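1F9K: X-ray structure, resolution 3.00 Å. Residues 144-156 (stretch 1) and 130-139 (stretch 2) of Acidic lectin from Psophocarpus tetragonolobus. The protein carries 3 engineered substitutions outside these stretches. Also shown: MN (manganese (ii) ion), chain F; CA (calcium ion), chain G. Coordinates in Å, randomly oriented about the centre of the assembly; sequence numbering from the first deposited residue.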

# COMPACT_ATOMS: atom_id res chain seq x y z
N SER A 144 -8.24 -20.58 -5.30
CA SER A 144 -7.24 -21.58 -4.93
C SER A 144 -6.47 -21.16 -3.68
O SER A 144 -6.28 -19.97 -3.45
CB SER A 144 -6.25 -21.77 -6.08
OG SER A 144 -5.19 -22.64 -5.72
N ILE A 145 -6.05 -22.12 -2.86
CA ILE A 145 -5.27 -21.74 -1.69
C ILE A 145 -3.88 -21.34 -2.19
O ILE A 145 -3.12 -20.66 -1.50
CB ILE A 145 -5.09 -22.88 -0.67
CG1 ILE A 145 -4.93 -24.22 -1.39
CG2 ILE A 145 -6.24 -22.87 0.31
N VAL A 146 -3.55 -21.80 -3.39
CA VAL A 146 -2.25 -21.49 -3.97
C VAL A 146 -2.26 -20.06 -4.46
O VAL A 146 -2.56 -19.80 -5.62
CB VAL A 146 -1.91 -22.44 -5.13
CG1 VAL A 146 -0.51 -22.19 -5.60
CG2 VAL A 146 -2.03 -23.88 -4.68
N SER A 147 -1.92 -19.14 -3.57
CA SER A 147 -1.89 -17.72 -3.89
C SER A 147 -1.29 -17.46 -5.25
O SER A 147 -0.34 -18.13 -5.64
CB SER A 147 -1.07 -16.97 -2.83
OG SER A 147 -1.43 -17.34 -1.51
N SER A 148 -1.85 -16.50 -5.98
CA SER A 148 -1.36 -16.14 -7.29
C SER A 148 -0.14 -15.24 -7.07
O SER A 148 0.69 -15.09 -7.96
CB SER A 148 -2.43 -15.39 -8.07
OG SER A 148 -2.76 -14.20 -7.39
N LYS A 149 -0.05 -14.64 -5.89
CA LYS A 149 1.08 -13.79 -5.52
C LYS A 149 1.16 -13.75 -4.00
O LYS A 149 0.13 -13.79 -3.32
CB LYS A 149 0.92 -12.37 -6.06
CG LYS A 149 1.58 -12.15 -7.39
CD LYS A 149 2.20 -10.77 -7.49
CE LYS A 149 3.04 -10.62 -8.76
NZ LYS A 149 3.80 -9.33 -8.84
N THR A 150 2.38 -13.70 -3.45
CA THR A 150 2.55 -13.63 -2.00
C THR A 150 3.65 -12.65 -1.60
O THR A 150 4.49 -12.28 -2.40
CB THR A 150 2.92 -15.01 -1.35
OG1 THR A 150 4.26 -15.37 -1.71
CG2 THR A 150 1.96 -16.10 -1.79
N LEU A 151 3.64 -12.25 -0.34
CA LEU A 151 4.64 -11.34 0.18
C LEU A 151 4.90 -11.68 1.64
O LEU A 151 3.97 -11.77 2.44
CB LEU A 151 4.14 -9.90 0.07
CG LEU A 151 5.14 -8.86 0.55
CD1 LEU A 151 6.19 -8.66 -0.49
CD2 LEU A 151 4.42 -7.56 0.82
N HIS A 152 6.17 -11.87 1.99
CA HIS A 152 6.53 -12.23 3.36
C HIS A 152 6.48 -11.00 4.27
O HIS A 152 6.78 -9.90 3.83
CB HIS A 152 7.93 -12.87 3.37
CG HIS A 152 8.39 -13.32 4.71
ND1 HIS A 152 9.04 -12.50 5.60
CD2 HIS A 152 8.28 -14.52 5.34
CE1 HIS A 152 9.31 -13.16 6.71
NE2 HIS A 152 8.85 -14.39 6.58
N PHE A 153 6.05 -11.19 5.52
CA PHE A 153 6.00 -10.09 6.49
C PHE A 153 6.31 -10.58 7.90
O PHE A 153 6.11 -11.76 8.23
CB PHE A 153 4.63 -9.38 6.47
CG PHE A 153 3.51 -10.16 7.12
CD1 PHE A 153 2.82 -11.15 6.41
CD2 PHE A 153 3.21 -9.98 8.46
CE1 PHE A 153 1.86 -11.94 7.03
CE2 PHE A 153 2.25 -10.77 9.09
CZ PHE A 153 1.58 -11.76 8.37
N GLN A 154 6.82 -9.68 8.73
CA GLN A 154 7.13 -9.99 10.12
C GLN A 154 5.83 -9.79 10.85
O GLN A 154 5.12 -8.82 10.59
CB GLN A 154 8.16 -9.01 10.66
CG GLN A 154 9.53 -9.17 10.06
CD GLN A 154 10.27 -10.33 10.68
OE1 GLN A 154 10.39 -10.40 11.90
NE2 GLN A 154 10.77 -11.25 9.85
N LEU A 155 5.48 -10.70 11.74
CA LEU A 155 4.25 -10.54 12.50
C LEU A 155 4.61 -9.96 13.84
O LEU A 155 5.61 -10.38 14.43
CB LEU A 155 3.59 -11.89 12.72
CG LEU A 155 2.32 -11.86 13.55
CD1 LEU A 155 1.19 -11.33 12.69
CD2 LEU A 155 2.00 -13.25 14.05
N GLU A 156 3.83 -8.99 14.32
CA GLU A 156 4.11 -8.41 15.64
C GLU A 156 3.21 -9.16 16.58
O GLU A 156 2.02 -8.89 16.65
CB GLU A 156 3.79 -6.92 15.66
CG GLU A 156 4.73 -6.09 14.81
CD GLU A 156 6.20 -6.38 15.10
OE1 GLU A 156 6.58 -6.29 16.29
OE2 GLU A 156 6.96 -6.69 14.15
MN MN F . -0.12 -19.31 1.81
CA CA G . -0.73 -22.33 4.98
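Stretch 2, residues 130-139: TWDPQVPHIG

Stretch 2 turns at Thr130 and Trp131, then runs extended from Asp132 to Pro136, with a cis peptide bond before Pro136, and becomes a strand at 137-139 that lies antiparallel to the strand of stretch 1 that ends at His152, the axes at 160° and 4.4 Å apart at closest approach. The register pairs Gly139 with Thr150, Ile138 with Leu151 and His137 with His152, CA to CA 4.3, 5.1 and 4.2 Å.

Ile138 and Leu151 form the hydrogen-bonded pair, Ile138 N to Leu151 O 2.8 Å and Leu151 N to Ile138 O 2.9 Å. The ladder runs one step further, with Phe153 N donating to Pro136 O at 3.3 Å. The close-set neighbouring pair adds CA-H...O contacts, Thr150 CA to Ile138 O at 3.0 Å and Gly139 CA to Lys149 O at 3.4 Å. A CB on Gly139 would fall 2.3 Å from Ser147 OG, a clash.

Leu151 and Ile138 point to the same face of the sheet, CD2 to CD1 4.5 Å. Ile138 CG1 also meets Phe153 CD1 at 3.7 Å. Pro136 lies over one face of the Phe153 ring, its CG 4.2 Å from the ring centroid. Before the strand, Trp131 turns a face to Ile145, whose CG1 lies 4.1 Å from the centroid of the six-membered ring.

His137 and His152 share the other face with Thr150, whose OG1 makes a van der Waals contact with Pro133 CG at 3.5 Å. The edge of the His152 ring reaches the loop, where NE2 makes a weak hydrogen bond to Val135 O (3.4 Å). His137 ND1 donates to Gln134 O (2.9 Å), leaving His137 NE2 to bind manganese at 2.2 Å. Asp132 bridges the metals, OD1 to manganese and OD2 to calcium, both 2.3 Å. Two manganese-bound waters reach stretch 1: water 1 donates to Ile145 O (3.3 Å), water 2 to Ser147 OG (2.9 Å).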

# COMPACT_ATOMS: atom_id res chain seq x y z
N THR A 130 2.54 -27.42 2.14
CA THR A 130 3.41 -27.93 1.09
C THR A 130 3.40 -27.04 -0.15
O THR A 130 4.28 -27.14 -1.01
CB THR A 130 3.01 -29.36 0.66
OG1 THR A 130 1.80 -29.32 -0.10
CG2 THR A 130 2.80 -30.23 1.88
N TRP A 131 2.40 -26.17 -0.24
CA TRP A 131 2.25 -25.27 -1.37
C TRP A 131 2.60 -23.81 -1.04
O TRP A 131 2.48 -22.95 -1.90
CB TRP A 131 0.80 -25.33 -1.85
CG TRP A 131 -0.21 -24.92 -0.77
CD1 TRP A 131 -0.38 -23.67 -0.24
CD2 TRP A 131 -1.13 -25.77 -0.08
NE1 TRP A 131 -1.35 -23.69 0.74
CE2 TRP A 131 -1.83 -24.96 0.86
CE3 TRP A 131 -1.45 -27.14 -0.16
CZ2 TRP A 131 -2.81 -25.48 1.71
CZ3 TRP A 131 -2.43 -27.64 0.68
CH2 TRP A 131 -3.10 -26.82 1.61
N ASP A 132 3.02 -23.54 0.20
CA ASP A 132 3.34 -22.19 0.67
C ASP A 132 4.80 -21.80 0.66
O ASP A 132 5.68 -22.64 0.73
CB ASP A 132 2.90 -22.00 2.14
CG ASP A 132 1.41 -21.95 2.32
OD1 ASP A 132 0.72 -21.38 1.47
OD2 ASP A 132 0.93 -22.48 3.34
N PRO A 133 5.06 -20.48 0.57
CA PRO A 133 6.41 -19.90 0.57
C PRO A 133 6.66 -19.66 2.06
O PRO A 133 5.78 -19.90 2.89
CB PRO A 133 6.22 -18.57 -0.17
CG PRO A 133 4.91 -18.75 -0.93
CD PRO A 133 4.09 -19.50 0.05
N GLN A 134 7.85 -19.19 2.41
CA GLN A 134 8.12 -18.94 3.81
C GLN A 134 6.93 -18.17 4.40
O GLN A 134 6.29 -17.36 3.71
CB GLN A 134 9.38 -18.13 3.97
CG GLN A 134 10.64 -18.91 3.77
CD GLN A 134 11.85 -18.02 3.92
OE1 GLN A 134 11.87 -17.13 4.78
NE2 GLN A 134 12.86 -18.25 3.10
N VAL A 135 6.63 -18.44 5.65
CA VAL A 135 5.56 -17.73 6.33
C VAL A 135 6.17 -16.94 7.46
O VAL A 135 7.32 -17.16 7.83
CB VAL A 135 4.53 -18.70 6.92
CG1 VAL A 135 3.89 -19.49 5.81
CG2 VAL A 135 5.18 -19.61 7.96
N PRO A 136 5.42 -16.00 8.03
CA PRO A 136 4.05 -15.70 7.60
C PRO A 136 4.09 -14.89 6.32
O PRO A 136 5.11 -14.27 6.01
CB PRO A 136 3.50 -14.92 8.78
CG PRO A 136 4.72 -14.19 9.28
CD PRO A 136 5.75 -15.26 9.26
N HIS A 137 3.00 -14.91 5.56
CA HIS A 137 2.94 -14.14 4.31
C HIS A 137 1.53 -13.76 3.92
O HIS A 137 0.55 -14.40 4.32
CB HIS A 137 3.55 -14.91 3.14
CG HIS A 137 2.87 -16.22 2.87
ND1 HIS A 137 3.48 -17.44 3.11
CD2 HIS A 137 1.62 -16.51 2.45
CE1 HIS A 137 2.63 -18.41 2.85
NE2 HIS A 137 1.49 -17.88 2.45
N ILE A 138 1.46 -12.69 3.13
CA ILE A 138 0.19 -12.19 2.61
C ILE A 138 0.03 -12.87 1.28
O ILE A 138 0.99 -12.98 0.53
CB ILE A 138 0.23 -10.68 2.35
CG1 ILE A 138 0.67 -9.94 3.61
CG2 ILE A 138 -1.14 -10.22 1.86
CD1 ILE A 138 0.85 -8.46 3.38
N GLY A 139 -1.18 -13.31 0.98
CA GLY A 139 -1.43 -13.96 -0.29
C GLY A 139 -2.76 -13.61 -0.91
O GLY A 139 -3.78 -13.51 -0.22
O HOH W 1 -1.99 -20.38 1.59
O HOH W 2 0.34 -19.47 -0.50
O HOH W 3 -2.75 -22.25 4.05
O HOH W 4 -2.01 -22.34 6.85